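Local structure of fimbrin (Schizosaccharomyces pombe, 1RT8) at residues 100-105 against 125-130. The protein binds and crosslinks actin filaments, supporting cell polarity, cytokinesis, mating and spore formation in fission yeast. Sequence-based numbering, arbitrary orientation.
With SO4 (sulfate ion), chain C.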
# COMPACT_ATOMS: atom_id res chain seq x y z
N GLY A 100 -0.03 -0.85 0.49
CA GLY A 100 -0.78 -1.32 -0.66
C GLY A 100 -0.53 -0.39 -1.83
O GLY A 100 -0.33 0.81 -1.64
N GLY A 101 -0.52 -0.94 -3.04
CA GLY A 101 -0.29 -0.12 -4.22
C GLY A 101 1.14 0.36 -4.37
O GLY A 101 1.47 1.04 -5.34
N ILE A 102 2.01 0.01 -3.43
CA ILE A 102 3.40 0.42 -3.49
C ILE A 102 4.30 -0.80 -3.67
O ILE A 102 4.03 -1.86 -3.11
CB ILE A 102 3.85 1.15 -2.20
CG1 ILE A 102 3.08 2.47 -2.06
CG2 ILE A 102 5.35 1.41 -2.23
CD1 ILE A 102 3.44 3.25 -0.81
N SER A 103 5.36 -0.65 -4.46
CA SER A 103 6.29 -1.74 -4.68
C SER A 103 7.69 -1.29 -4.28
O SER A 103 8.28 -0.43 -4.93
CB SER A 103 6.27 -2.19 -6.14
OG SER A 103 6.98 -3.40 -6.31
N ILE A 104 8.21 -1.86 -3.19
CA ILE A 104 9.54 -1.50 -2.72
C ILE A 104 10.39 -2.73 -2.38
O ILE A 104 10.41 -3.20 -1.24
CB ILE A 104 9.48 -0.56 -1.49
CG1 ILE A 104 8.89 -1.29 -0.28
CG2 ILE A 104 8.63 0.65 -1.80
CD1 ILE A 104 9.33 -0.70 1.04
N THR A 105 11.09 -3.23 -3.39
CA THR A 105 11.95 -4.40 -3.22
C THR A 105 13.37 -3.94 -3.49
O THR A 105 14.31 -4.29 -2.78
CB THR A 105 11.58 -5.50 -4.24
OG1 THR A 105 10.19 -5.83 -4.13
CG2 THR A 105 12.44 -6.74 -4.00
N TRP A 125 7.56 8.76 -5.25
CA TRP A 125 6.44 8.73 -6.17
C TRP A 125 5.41 7.68 -5.73
O TRP A 125 4.20 7.95 -5.74
CB TRP A 125 6.92 8.44 -7.60
CG TRP A 125 5.81 8.06 -8.53
CD1 TRP A 125 5.70 6.89 -9.23
CD2 TRP A 125 4.61 8.81 -8.81
NE1 TRP A 125 4.51 6.86 -9.92
CE2 TRP A 125 3.82 8.02 -9.68
CE3 TRP A 125 4.14 10.06 -8.41
CZ2 TRP A 125 2.58 8.45 -10.15
CZ3 TRP A 125 2.89 10.48 -8.87
CH2 TRP A 125 2.13 9.68 -9.73
N GLN A 126 5.87 6.50 -5.33
CA GLN A 126 4.92 5.47 -4.91
C GLN A 126 4.10 5.96 -3.72
O GLN A 126 2.88 5.74 -3.66
CB GLN A 126 5.64 4.17 -4.53
CG GLN A 126 6.28 3.42 -5.71
CD GLN A 126 5.27 3.02 -6.78
OE1 GLN A 126 4.20 2.47 -6.48
NE2 GLN A 126 5.61 3.27 -8.05
N ILE A 127 4.76 6.64 -2.78
CA ILE A 127 4.06 7.17 -1.60
C ILE A 127 3.04 8.24 -2.02
O ILE A 127 1.89 8.21 -1.57
CB ILE A 127 5.04 7.74 -0.55
CG1 ILE A 127 5.95 6.62 -0.03
CG2 ILE A 127 4.28 8.34 0.63
CD1 ILE A 127 6.98 7.06 0.99
N ILE A 128 3.46 9.17 -2.88
CA ILE A 128 2.59 10.25 -3.35
C ILE A 128 1.40 9.69 -4.12
O ILE A 128 0.27 10.14 -3.95
CB ILE A 128 3.33 11.23 -4.29
CG1 ILE A 128 4.33 12.07 -3.49
CG2 ILE A 128 2.33 12.14 -5.00
CD1 ILE A 128 5.12 13.03 -4.34
N ARG A 129 1.68 8.71 -4.98
CA ARG A 129 0.64 8.07 -5.78
C ARG A 129 -0.39 7.37 -4.90
O ARG A 129 -1.58 7.47 -5.15
CB ARG A 129 1.27 7.06 -6.75
CG ARG A 129 0.28 6.15 -7.47
CD ARG A 129 0.99 5.34 -8.56
NE ARG A 129 0.11 4.40 -9.24
CZ ARG A 129 -0.39 3.30 -8.68
NH1 ARG A 129 -0.09 3.00 -7.42
NH2 ARG A 129 -1.18 2.50 -9.38
N ARG A 130 0.08 6.68 -3.87
CA ARG A 130 -0.82 5.98 -2.96
C ARG A 130 -1.78 6.93 -2.25
O ARG A 130 -2.90 6.55 -1.91
CB ARG A 130 -0.01 5.18 -1.93
CG ARG A 130 -0.85 4.55 -0.80
CD ARG A 130 -1.88 3.57 -1.34
NE ARG A 130 -2.74 3.02 -0.28
CZ ARG A 130 -3.65 3.73 0.39
NH1 ARG A 130 -3.85 5.01 0.12
NH2 ARG A 130 -4.37 3.14 1.34
S SO4 C . -1.46 -1.12 -7.94
O1 SO4 C . -0.32 0.03 -7.90
O2 SO4 C . -2.62 -0.50 -7.32
O3 SO4 C . -1.68 -1.50 -9.17
O4 SO4 C . -0.93 -2.12 -7.05
O HOH W 1 1.76 3.68 -5.43
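Gly-100 O lies close to the plane of the Arg-130 guanidinium, at its edge, and the bend of the arginine at chi2 (60°) sets CD 3.2 Å from this oxygen. Arg-130 NE is hydrogen-bonded to Met-99 O, where helix 82-99 ends. Glycine suits this place because phi is 91°, and a CB would jam against the preceding carbonyl. Gly-101 is also at positive phi, and a CB here would point toward the helix, close to Arg-130 CD. Its carbonyl O accepts from a water at 2.7 Å, and that water accepts from Arg-129 NH1 at 2.8 Å. Arg-129, extended from CG to NE, is a long, multiply donating cation: NH1 and NH2 make weak hydrogen bonds to one oxygen of a sulfate, probably from the crystallisation liquor, and NH2 a salt bridge with Glu-163. Ile-102 supplies the apolar contact through the two arms of its beta-branch: CG2 rests on Gln-126 CB at 3.6 Å, while CG1-CD1 reaches over the helix backbone to Ile-127 CA (4.0 Å from CD1) and Arg-130 CB. An alanine here would probably leave a gap over Gln-126 and Ile-127, loosening the loop's hold on helix 117-131, within the all-helical fold of the first calponin-homology domain in actin-binding region 1.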